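PDB 3I6I: putative leucoanthocyanidin reductase 1 from Vitis vinifera, which catalyses the NADPH-dependent reduction of leucoanthocyanidins to flavan-3-ols such as catechin in the flavonoid pathway of grapevine. Local coordinates for residues Thr28-Asp32 against Ala33-Thr37; Pro132-Asn135 against Met136-Lys140; Phe195-Gly198 against Thr199-Gly202; Thr251-Asp254 against Leu255-Ala258; Phe272-Ile276 against Phe277-Cys281. All blocks are in the same frame, centred on the assembly; numbering follows the deposited sequence. Where two conformers were deposited one is given.

Contact 1. Residues Thr28-Asp32 against Ala33-Thr37; sequences TASLD and AHRPT
The imidazole of His34 has the carbonyl oxygen of Asp32 over one face, with Asp32 O 3.1 Å from His34 CE1 and displaced toward the rim of the ring; since His34 was modelled in two conformers, this approach is doubtful. Firmer evidence comes from the main chain, which ends helix 21-32 in a Schellman motif and leads into strand 37-41, completing the first beta-alpha-beta crossover of the Rossmann fold. His34 leaves helical geometry with a phi of 64°, and two successive amides reach back into the last turn: Arg35 N donates to Ser30 O at 3.2 Å, and His34 N to Leu31 O at 3.0 Å. The helical pattern persists one residue earlier, where Ala33 N bonds Ala29 O at 2.9 Å and makes a weak second bond to Ser30 O. Among the side chains, Ser30 carries the join between helix and strand. Its OG lies opposite the backbone N about the CA-CB bond (chi1 -171°), which directs the hydroxyl at the strand, where Ser30 OG donates to Thr37 OG1 at 2.8 Å. Leu31 supplies the apolar half of the same seam: its CD2 branch meets Thr37 CB at 3.8 Å. Arg35 passes its CB by the serine hydroxyl, then runs extended to a salt bridge with Asp210 beyond helix 198-208. The two-hydroxyl relay finishes on the backbone: Thr37 OG1 in turn donates to Arg35 O at 2.7 Å, approaching from 53° out of that carbonyl's plane.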
# COMPACT_ATOMS: atom_id res chain seq x y z
N THR A 28 -9.57 -6.60 -6.88
CA THR A 28 -10.44 -7.69 -6.51
C THR A 28 -11.51 -7.20 -5.57
O THR A 28 -12.66 -7.57 -5.72
CB THR A 28 -9.63 -8.88 -5.90
OG1 THR A 28 -8.75 -9.39 -6.90
CG2 THR A 28 -10.55 -10.01 -5.43
N ALA A 29 -11.12 -6.37 -4.60
CA ALA A 29 -12.06 -5.79 -3.63
C ALA A 29 -13.09 -4.90 -4.32
O ALA A 29 -14.27 -4.97 -4.02
CB ALA A 29 -11.27 -4.93 -2.59
N SER A 30 -12.62 -4.08 -5.24
CA SER A 30 -13.53 -3.23 -6.03
C SER A 30 -14.60 -4.09 -6.75
O SER A 30 -15.80 -3.82 -6.68
CB SER A 30 -12.75 -2.35 -7.00
OG SER A 30 -13.60 -1.40 -7.61
N LEU A 31 -14.18 -5.17 -7.41
CA LEU A 31 -15.12 -6.06 -8.10
C LEU A 31 -16.05 -6.82 -7.14
O LEU A 31 -17.24 -6.94 -7.41
CB LEU A 31 -14.35 -7.01 -9.01
CG LEU A 31 -13.73 -6.28 -10.20
CD1 LEU A 31 -12.48 -7.01 -10.70
CD2 LEU A 31 -14.77 -6.14 -11.32
N ASP A 32 -15.51 -7.30 -6.02
CA ASP A 32 -16.30 -7.96 -4.97
C ASP A 32 -17.31 -7.02 -4.29
O ASP A 32 -18.34 -7.50 -3.77
CB ASP A 32 -15.37 -8.57 -3.91
CG ASP A 32 -14.61 -9.80 -4.42
OD1 ASP A 32 -14.85 -10.24 -5.57
OD2 ASP A 32 -13.77 -10.34 -3.67
N ALA A 33 -17.05 -5.72 -4.33
CA ALA A 33 -17.98 -4.69 -3.82
C ALA A 33 -19.04 -4.33 -4.83
O ALA A 33 -19.85 -3.45 -4.57
CB ALA A 33 -17.21 -3.42 -3.36
N HIS A 34 -19.03 -5.00 -5.99
CA HIS A 34 -20.00 -4.77 -7.06
C HIS A 34 -19.88 -3.34 -7.66
O HIS A 34 -20.85 -2.80 -8.19
CB HIS A 34 -21.44 -5.06 -6.58
CG HIS A 34 -21.52 -6.07 -5.46
ND1 HIS A 34 -21.15 -7.39 -5.61
CD2 HIS A 34 -21.93 -5.94 -4.17
CE1 HIS A 34 -21.34 -8.03 -4.47
NE2 HIS A 34 -21.81 -7.17 -3.58
N ARG A 35 -18.69 -2.75 -7.57
CA ARG A 35 -18.41 -1.43 -8.16
C ARG A 35 -18.00 -1.58 -9.64
O ARG A 35 -17.21 -2.46 -9.97
CB ARG A 35 -17.26 -0.76 -7.42
CG ARG A 35 -17.53 -0.35 -5.96
CD ARG A 35 -16.29 0.37 -5.38
NE ARG A 35 -16.41 0.77 -3.97
CZ ARG A 35 -17.05 1.86 -3.53
NH1 ARG A 35 -17.69 2.68 -4.39
NH2 ARG A 35 -17.05 2.16 -2.24
N PRO A 36 -18.53 -0.72 -10.53
CA PRO A 36 -18.07 -0.84 -11.93
C PRO A 36 -16.59 -0.51 -11.98
O PRO A 36 -16.17 0.57 -11.53
CB PRO A 36 -18.89 0.22 -12.68
CG PRO A 36 -19.96 0.67 -11.73
CD PRO A 36 -19.50 0.38 -10.35
N THR A 37 -15.79 -1.44 -12.50
CA THR A 37 -14.36 -1.38 -12.34
C THR A 37 -13.63 -1.52 -13.66
O THR A 37 -13.83 -2.50 -14.37
CB THR A 37 -13.85 -2.46 -11.35
OG1 THR A 37 -14.50 -2.28 -10.08
CG2 THR A 37 -12.33 -2.35 -11.15

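Contact 2. Residues Pro132-Asn135 against Met136-Lys140; sequences PGLN and MYREK. With NDP (NADPH dihydro-nicotinamide-adenine-dinucleotide phosphate), chain B; ACY (acetic acid), chain C.
Asn135 places its CG opposite the backbone N (chi1 -167°), while Arg138, with CG beside its own N, bends at chi3 (-71°); together these rotations bring amide and guanidinium together one turn apart. Arg138 NH2 donates to Asn135 OD1 at 2.8 Å, meeting a lone pair in the plane of the amide carbonyl, although the two flat groups are inclined to each other by 59°. The same bend lays one guanidinium face over the backbone at Leu134 O and Asn135 CA, and sets Arg138 NH1 3.7 Å from Leu134 CG. Glu131, just ahead of the helix, forms a salt bridge with NH1, so the guanidinium has partners at both terminal nitrogens. All this happens in the first turns of helix 133-149, whose N-cap is Pro132, preceded by a cis peptide. Regular bonds build those turns: Tyr137 N to Gly133 O at 3.1 Å, Arg138 N to Leu134 O at 2.8 Å, and Glu139 N to Asn135 O at 3.0 Å. While Asn135 and Arg138 occupy the outer side of the helix, Lys140 stretches an extended chain to the cofactor. Its NZ bonds both hydroxyls of the nicotinamide ribose of NADPH, O3D at 2.8 Å and O2D more loosely, a role that recalls the ribose-binding lysine of short-chain dehydrogenases; the same nitrogen also makes weak bonds to Ser118 O and Glu119 O. Tyr137 OH donates to OXT of an acetic acid molecule, probably from the crystallisation liquor, in a very short bond of 2.5 Å; OXT lies at the ring's edge, near its plane.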
# COMPACT_ATOMS: atom_id res chain seq x y z
N PRO A 132 17.84 5.61 0.64
CA PRO A 132 17.04 6.19 -0.45
C PRO A 132 15.51 6.06 -0.27
O PRO A 132 14.76 6.39 -1.18
CB PRO A 132 17.54 5.42 -1.66
CG PRO A 132 17.83 4.01 -1.11
CD PRO A 132 18.33 4.25 0.30
N GLY A 133 15.04 5.59 0.89
CA GLY A 133 13.62 5.62 1.21
C GLY A 133 13.10 7.05 1.08
O GLY A 133 12.01 7.27 0.52
N LEU A 134 13.91 8.00 1.55
CA LEU A 134 13.52 9.41 1.56
C LEU A 134 13.21 9.93 0.17
O LEU A 134 12.28 10.72 0.02
CB LEU A 134 14.57 10.30 2.23
CG LEU A 134 14.22 11.76 2.58
CD1 LEU A 134 12.91 11.92 3.41
CD2 LEU A 134 15.40 12.48 3.26
N ASN A 135 13.99 9.51 -0.82
CA ASN A 135 13.73 9.95 -2.21
C ASN A 135 12.37 9.53 -2.69
O ASN A 135 11.66 10.33 -3.29
CB ASN A 135 14.80 9.44 -3.15
CG ASN A 135 14.75 10.12 -4.50
OD1 ASN A 135 14.97 11.32 -4.59
ND2 ASN A 135 14.37 9.39 -5.51
N MET A 136 11.98 8.29 -2.39
CA MET A 136 10.67 7.83 -2.70
C MET A 136 9.58 8.67 -2.03
O MET A 136 8.60 9.02 -2.68
CB MET A 136 10.47 6.36 -2.31
CG MET A 136 9.16 5.82 -2.87
SD MET A 136 8.89 4.07 -2.55
CE MET A 136 10.36 3.34 -3.21
N TYR A 137 9.78 9.03 -0.76
CA TYR A 137 8.84 9.87 -0.06
C TYR A 137 8.83 11.30 -0.62
O TYR A 137 7.73 11.88 -0.72
CB TYR A 137 9.10 9.88 1.44
CG TYR A 137 8.57 8.65 2.14
CD1 TYR A 137 8.14 7.52 1.42
CD2 TYR A 137 8.48 8.62 3.52
CE1 TYR A 137 7.67 6.39 2.07
CE2 TYR A 137 8.02 7.50 4.17
CZ TYR A 137 7.59 6.40 3.46
OH TYR A 137 7.15 5.28 4.14
N ARG A 138 9.99 11.83 -1.04
CA ARG A 138 10.02 13.09 -1.80
C ARG A 138 9.13 13.06 -3.02
O ARG A 138 8.41 14.04 -3.26
CB ARG A 138 11.42 13.54 -2.18
CG ARG A 138 12.24 14.10 -1.06
CD ARG A 138 13.47 14.86 -1.65
NE ARG A 138 14.38 13.90 -2.21
CZ ARG A 138 15.35 13.26 -1.55
NH1 ARG A 138 15.62 13.52 -0.30
NH2 ARG A 138 16.08 12.36 -2.19
N GLU A 139 9.16 11.96 -3.78
CA GLU A 139 8.31 11.82 -4.98
C GLU A 139 6.82 11.73 -4.59
O GLU A 139 5.99 12.37 -5.23
CB GLU A 139 8.73 10.61 -5.77
CG GLU A 139 10.13 10.81 -6.38
CD GLU A 139 10.59 9.69 -7.27
OE1 GLU A 139 9.88 8.65 -7.39
OE2 GLU A 139 11.67 9.85 -7.87
N LYS A 140 6.51 10.94 -3.55
CA LYS A 140 5.12 10.85 -3.08
C LYS A 140 4.58 12.19 -2.56
O LYS A 140 3.42 12.56 -2.82
CB LYS A 140 4.96 9.71 -2.08
CG LYS A 140 5.15 8.32 -2.69
CD LYS A 140 4.79 7.20 -1.73
CE LYS A 140 4.94 5.83 -2.41
NZ LYS A 140 4.21 4.77 -1.62
PA NDP B . 4.03 -3.30 -8.39
O1A NDP B . 5.37 -3.08 -9.04
O2A NDP B . 3.71 -4.79 -7.77
O5B NDP B . 2.76 -2.97 -9.32
C5B NDP B . 2.73 -1.78 -10.05
C4B NDP B . 1.59 -1.77 -11.00
O4B NDP B . 1.72 -0.43 -11.62
C3B NDP B . 1.76 -2.80 -12.15
O3B NDP B . 0.48 -3.32 -12.60
C2B NDP B . 2.41 -1.98 -13.26
O2B NDP B . 2.08 -2.54 -14.53
C1B NDP B . 1.67 -0.67 -13.08
N9A NDP B . 2.27 0.51 -13.72
C8A NDP B . 3.48 0.99 -13.46
N7A NDP B . 3.68 2.09 -14.20
C5A NDP B . 2.58 2.31 -14.92
C6A NDP B . 2.21 3.28 -15.86
N6A NDP B . 3.06 4.27 -16.17
N1A NDP B . 1.00 3.21 -16.43
C2A NDP B . 0.15 2.24 -16.10
N3A NDP B . 0.45 1.29 -15.20
C4A NDP B . 1.67 1.31 -14.61
O3 NDP B . 3.91 -2.27 -7.17
PN NDP B . 3.57 -2.53 -5.59
O1N NDP B . 2.30 -3.22 -5.26
O2N NDP B . 4.92 -3.10 -5.02
O5D NDP B . 3.58 -0.96 -5.10
C5D NDP B . 2.38 -0.17 -5.17
C4D NDP B . 2.42 0.88 -4.10
O4D NDP B . 2.28 0.13 -2.87
C3D NDP B . 3.71 1.66 -4.01
O3D NDP B . 3.41 2.99 -3.59
C2D NDP B . 4.44 0.95 -2.88
O2D NDP B . 5.23 1.91 -2.20
C1D NDP B . 3.30 0.52 -1.96
N1N NDP B . 3.52 -0.78 -1.22
C2N NDP B . 3.17 -0.92 0.15
C3N NDP B . 3.69 -1.91 0.87
C7N NDP B . 3.28 -2.06 2.35
O7N NDP B . 2.45 -1.31 2.86
N7N NDP B . 3.81 -3.09 3.00
C4N NDP B . 4.68 -2.89 0.22
C5N NDP B . 4.47 -2.95 -1.29
C6N NDP B . 3.86 -1.96 -1.93
P2B NDP B . 3.31 -3.23 -15.44
O1X NDP B . 3.79 -4.47 -14.78
O2X NDP B . 2.64 -3.40 -16.88
O3X NDP B . 4.45 -2.13 -15.55
C ACY C . 5.99 2.63 2.49
O ACY C . 5.64 2.09 1.42
OXT ACY C . 5.63 3.79 2.86
CH3 ACY C . 6.89 1.81 3.39

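Contact 3. Residues Phe195-Gly198 against Thr199-Gly202; sequences FVAG and TDIG
Ala197 O accepts from Ile201 N at 2.9 Å, and one residue on Gly198 O accepts from Gly202 N at 3.0 Å; these two bonds start helix 198-208 directly after strand 193-196, with Ala197 at the N-cap. The first is nearly collinear with the carbonyl, the second has its donor tilted 19° from the carbonyl plane. An alanine N-cap has no side-chain acceptor of its own, and its amide is served by another route: Ala197 N donates to a water at 2.8 Å, and the water donates to Asp200 OD2 at 2.7 Å. Asp200 stands three residues after the cap, where a capping box would place a direct acceptor, so the water takes the place of that bond. Asp200 OD2 also accepts from Arg305 N, which gives this oxygen of a buried residue two donors. The more exposed Thr199 pairs its OG1 with the Arg305 guanidinium, joining the first turn to the same segment of chain. On the strand side, the backbone of Val196 is bonded to Ser161 of strand 161-162 and to Ala163 just after it. Beside these polar groups lies an apolar wedge. Val196 swings CG1 opposite its N (chi1 -176°) and thereby fills the angle between strand and helix, touching Asp200 CB at 3.8 Å. Ile201 then reaches inward past the first turn to pack on Ile162 of the cofactor pocket, its side chain about 5 Å from the bound NADPH. Where the wedge closes, Val196 CG1 rests 3.7 Å from Ile201 CG1.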
# COMPACT_ATOMS: atom_id res chain seq x y z
N PHE A 195 0.30 -4.53 11.19
CA PHE A 195 0.31 -5.51 10.09
C PHE A 195 -1.10 -5.78 9.62
O PHE A 195 -2.02 -6.00 10.42
CB PHE A 195 0.97 -6.82 10.54
CG PHE A 195 2.38 -6.64 10.99
CD1 PHE A 195 3.43 -6.70 10.09
CD2 PHE A 195 2.66 -6.33 12.32
CE1 PHE A 195 4.73 -6.51 10.50
CE2 PHE A 195 3.98 -6.13 12.74
CZ PHE A 195 5.03 -6.24 11.82
N VAL A 196 -1.29 -5.71 8.32
CA VAL A 196 -2.61 -5.77 7.72
C VAL A 196 -2.61 -6.78 6.59
O VAL A 196 -1.73 -6.77 5.69
CB VAL A 196 -3.00 -4.40 7.16
CG1 VAL A 196 -4.45 -4.43 6.62
CG2 VAL A 196 -2.84 -3.31 8.23
N ALA A 197 -3.59 -7.68 6.61
CA ALA A 197 -3.76 -8.59 5.49
C ALA A 197 -3.97 -7.85 4.17
O ALA A 197 -4.71 -6.90 4.09
CB ALA A 197 -4.95 -9.56 5.72
N GLY A 198 -3.33 -8.35 3.12
CA GLY A 198 -3.62 -7.89 1.76
C GLY A 198 -5.11 -7.71 1.44
O GLY A 198 -5.53 -6.69 0.88
N THR A 199 -5.91 -8.71 1.76
CA THR A 199 -7.34 -8.67 1.47
C THR A 199 -8.02 -7.53 2.23
O THR A 199 -8.99 -6.96 1.72
CB THR A 199 -8.06 -10.03 1.75
OG1 THR A 199 -7.88 -10.42 3.12
CG2 THR A 199 -7.51 -11.15 0.85
N ASP A 200 -7.54 -7.23 3.44
CA ASP A 200 -8.06 -6.09 4.22
C ASP A 200 -7.58 -4.75 3.66
O ASP A 200 -8.30 -3.78 3.67
CB ASP A 200 -7.69 -6.20 5.71
CG ASP A 200 -8.55 -7.20 6.46
OD1 ASP A 200 -9.68 -7.48 6.01
OD2 ASP A 200 -8.09 -7.70 7.52
N ILE A 201 -6.36 -4.68 3.16
CA ILE A 201 -5.94 -3.44 2.49
C ILE A 201 -6.88 -3.17 1.31
O ILE A 201 -7.35 -2.03 1.13
CB ILE A 201 -4.52 -3.55 1.97
CG1 ILE A 201 -3.53 -3.70 3.13
CG2 ILE A 201 -4.17 -2.25 1.10
CD1 ILE A 201 -2.11 -4.03 2.67
N GLY A 202 -7.21 -4.19 0.51
CA GLY A 202 -8.15 -3.99 -0.59
C GLY A 202 -9.55 -3.62 -0.12
O GLY A 202 -10.16 -2.65 -0.58
O HOH W 1 -5.58 -7.62 8.55

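Contact 4. Residues Thr251-Asp254 against Leu255-Ala258; sequences TEDD and LLAA
Glu252 and Leu256 lie side by side one turn apart and point the same way, with Glu252 CG 3.8 Å from Leu256 CD1. The extended glutamate, its CG turned opposite the backbone N (chi1 162°), gives its CG methylene to the leucine and carries its carboxylate on to His274 of helix 266-277. Leu255 is the buried member: its CG sits 3.8 Å from Thr251 O, and its branches pack on Thr273 and Ile278. These three residues make up the tight side, where the helix leans on its successor in the chain. The other side is open to solvent. There Asp253 brings only OD1 near the leucine, 3.8 Å from Leu256 CD1, and Ala257 offers a bare methyl. What orders this exposed side is the start of helix 252-260, a capping box. Thr251, at the N-cap, accepts from Asp254 N through OG1 at 3.0 Å, and Asp254 OD2 accepts from Thr251 N at an equal 3.0 Å, being met from 46° out of the carboxylate plane. Successive backbone bonds continue from there: Leu255 N to Thr251 O, then Leu256 N to Glu252 O at 2.9 Å and Ala257 N to Asp253 O at 2.8 Å. Three acidic residues in succession, Glu252, Asp253 and Asp254, therefore stand in the first turn, one turned inward to a histidine and one tied into the cap. Negative charge gathered at a helix N-terminus would probably interact favourably with the helix dipole and with the amides not yet engaged in helical bonding.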
# COMPACT_ATOMS: atom_id res chain seq x y z
N THR A 251 21.28 -4.84 14.05
CA THR A 251 21.40 -3.56 14.66
C THR A 251 20.88 -2.44 13.73
O THR A 251 20.74 -2.61 12.51
CB THR A 251 22.86 -3.23 15.03
OG1 THR A 251 23.66 -3.15 13.84
CG2 THR A 251 23.49 -4.23 16.06
N GLU A 252 20.65 -1.28 14.32
CA GLU A 252 20.34 -0.07 13.56
C GLU A 252 21.46 0.20 12.52
O GLU A 252 21.19 0.53 11.38
CB GLU A 252 20.21 1.14 14.47
CG GLU A 252 20.33 2.48 13.75
CD GLU A 252 19.93 3.66 14.64
OE1 GLU A 252 20.23 3.57 15.84
OE2 GLU A 252 19.37 4.68 14.16
N ASP A 253 22.71 0.05 12.93
CA ASP A 253 23.80 0.35 12.02
C ASP A 253 23.88 -0.64 10.85
O ASP A 253 24.26 -0.25 9.73
CB ASP A 253 25.13 0.49 12.77
CG ASP A 253 25.40 1.96 13.23
OD1 ASP A 253 24.48 2.85 13.19
OD2 ASP A 253 26.53 2.24 13.62
N ASP A 254 23.52 -1.90 11.10
CA ASP A 254 23.35 -2.90 10.01
C ASP A 254 22.38 -2.37 8.95
O ASP A 254 22.66 -2.39 7.77
CB ASP A 254 22.87 -4.26 10.52
CG ASP A 254 23.90 -5.00 11.44
OD1 ASP A 254 25.13 -4.74 11.32
OD2 ASP A 254 23.47 -5.90 12.25
N LEU A 255 21.22 -1.90 9.38
CA LEU A 255 20.22 -1.41 8.43
C LEU A 255 20.69 -0.13 7.75
O LEU A 255 20.45 0.02 6.57
CB LEU A 255 18.90 -1.21 9.14
CG LEU A 255 18.20 -2.42 9.74
CD1 LEU A 255 16.97 -1.94 10.64
CD2 LEU A 255 17.72 -3.37 8.61
N LEU A 256 21.34 0.77 8.47
CA LEU A 256 21.83 2.00 7.86
C LEU A 256 22.92 1.68 6.84
O LEU A 256 22.96 2.31 5.81
CB LEU A 256 22.33 2.98 8.93
CG LEU A 256 21.23 3.55 9.82
CD1 LEU A 256 21.88 4.49 10.88
CD2 LEU A 256 20.18 4.32 9.00
N ALA A 257 23.77 0.68 7.12
CA ALA A 257 24.79 0.28 6.14
C ALA A 257 24.11 -0.18 4.87
O ALA A 257 24.53 0.16 3.78
CB ALA A 257 25.68 -0.87 6.71
N ALA A 258 23.09 -1.00 5.00
CA ALA A 258 22.39 -1.59 3.84
C ALA A 258 21.73 -0.48 3.03
O ALA A 258 21.87 -0.40 1.78
CB ALA A 258 21.35 -2.60 4.30

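Contact 5. Residues Phe272-Ile276 against Phe277-Cys281; sequences FTHDI and FIKGC
Helix 266-277 unwinds through widening bonds: Phe277 N still reaches Thr273 O at 2.9 Å, His274 O then accepts from both Ile278 N and Lys279 N, and Cys281 N returns six residues to Asp275 O at 3.0 Å, past Gly280 with its positive phi of 73°. Among the side chains, Ile276 sets CG2 squarely over one face of the Phe277 ring, 3.4 Å from its centroid and 6° off the normal, a well-centred CH-pi contact. Ile278 meets the His274 ring less directly, its CB 4.2 Å from that centroid and off-centre, the ring's NE2 being bonded to Glu252. Lys279 bends past His274 CE1 to bring CE 3.3 Å from Asp275 OD1; the salt bridge from NZ is long, and Asp128 O takes a hydrogen bond from the same nitrogen. Cys281 folds back under the helix end, its CB 3.4 Å from Asp275 OD1 and its SG beside Ile276 CG1. A positive-phi glycine ending a helix is a familiar C-terminal cap, and the helix it ends carries Ile276, whose side chain is about 5 Å from a bound acetic acid, probably from the crystallisation liquor.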
# COMPACT_ATOMS: atom_id res chain seq x y z
N PHE A 272 13.22 1.80 4.94
CA PHE A 272 11.87 1.74 5.57
C PHE A 272 11.82 0.81 6.79
O PHE A 272 11.14 1.12 7.75
CB PHE A 272 10.84 1.29 4.56
CG PHE A 272 10.64 2.25 3.40
CD1 PHE A 272 10.80 3.63 3.53
CD2 PHE A 272 10.28 1.75 2.18
CE1 PHE A 272 10.59 4.46 2.43
CE2 PHE A 272 10.05 2.59 1.10
CZ PHE A 272 10.21 3.94 1.24
N THR A 273 12.58 -0.30 6.74
CA THR A 273 12.75 -1.18 7.93
C THR A 273 13.29 -0.40 9.13
O THR A 273 12.82 -0.55 10.27
CB THR A 273 13.67 -2.40 7.59
OG1 THR A 273 13.11 -3.13 6.48
CG2 THR A 273 13.75 -3.39 8.78
N HIS A 274 14.32 0.40 8.92
CA HIS A 274 14.88 1.27 9.94
C HIS A 274 13.83 2.24 10.48
O HIS A 274 13.66 2.40 11.70
CB HIS A 274 16.07 2.02 9.37
CG HIS A 274 16.68 3.01 10.30
ND1 HIS A 274 16.41 4.35 10.25
CD2 HIS A 274 17.63 2.86 11.25
CE1 HIS A 274 17.11 4.97 11.18
NE2 HIS A 274 17.86 4.08 11.81
N ASP A 275 13.11 2.89 9.59
CA ASP A 275 12.11 3.87 10.00
C ASP A 275 11.04 3.23 10.90
O ASP A 275 10.65 3.83 11.92
CB ASP A 275 11.48 4.55 8.78
CG ASP A 275 11.00 5.98 9.07
OD1 ASP A 275 11.34 6.63 10.14
OD2 ASP A 275 10.26 6.49 8.19
N ILE A 276 10.56 2.06 10.50
CA ILE A 276 9.52 1.34 11.23
C ILE A 276 10.02 0.80 12.53
O ILE A 276 9.43 1.10 13.58
CB ILE A 276 8.91 0.22 10.41
CG1 ILE A 276 8.30 0.70 9.09
CG2 ILE A 276 7.95 -0.65 11.27
CD1 ILE A 276 8.07 -0.45 8.08
N PHE A 277 11.09 -0.01 12.47
CA PHE A 277 11.47 -0.87 13.60
C PHE A 277 12.53 -0.29 14.52
O PHE A 277 12.72 -0.79 15.64
CB PHE A 277 11.83 -2.26 13.11
CG PHE A 277 10.66 -2.98 12.51
CD1 PHE A 277 9.61 -3.42 13.30
CD2 PHE A 277 10.56 -3.16 11.16
CE1 PHE A 277 8.52 -4.03 12.75
CE2 PHE A 277 9.46 -3.77 10.59
CZ PHE A 277 8.44 -4.24 11.39
N ILE A 278 13.22 0.74 14.07
CA ILE A 278 14.11 1.51 14.93
C ILE A 278 13.44 2.80 15.40
O ILE A 278 13.45 3.10 16.59
CB ILE A 278 15.49 1.79 14.27
CG1 ILE A 278 16.19 0.47 13.91
CG2 ILE A 278 16.38 2.71 15.12
CD1 ILE A 278 16.45 -0.56 15.03
N LYS A 279 12.85 3.57 14.48
CA LYS A 279 12.38 4.90 14.83
C LYS A 279 10.88 4.98 15.17
O LYS A 279 10.43 6.00 15.62
CB LYS A 279 12.72 5.90 13.72
CG LYS A 279 14.22 5.94 13.43
CD LYS A 279 14.70 7.23 12.89
CE LYS A 279 14.25 7.37 11.48
NZ LYS A 279 14.59 8.71 10.91
N GLY A 280 10.12 3.91 14.97
CA GLY A 280 8.72 3.87 15.38
C GLY A 280 7.82 4.71 14.51
O GLY A 280 6.82 5.25 15.02
N CYS A 281 8.14 4.82 13.20
CA CYS A 281 7.41 5.77 12.32
C CYS A 281 5.88 5.52 12.17
O CYS A 281 5.13 6.44 11.85
CB CYS A 281 8.09 5.85 10.93
SG CYS A 281 7.79 4.45 9.89

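In the fold
Contacts 3 and 5 are buried, contacts 1 and 2 partly so, and contact 4 lies at the surface. Contacts 2, 3 and 4 sit at helix starts, with proline and alanine at the N-cap positions of contacts 2 and 3, and a capping box in contact 4; contacts 1 and 5 close helices through positive-phi residues. Contact 1, about 42 Å centre to centre from contact 4, belongs to the Rossmann part and touches contact 3, Ala29 CB lying 3.2 Å from Gly202 O. Contact 5 is the hub: Phe272 packs on Tyr137 of contact 2, Phe277 on Phe195 of contact 3, and His274 NE2 is probably hydrogen-bonded to Glu252 OE2 of contact 4 at 2.9 Å. Contact 2 alone bonds NADPH.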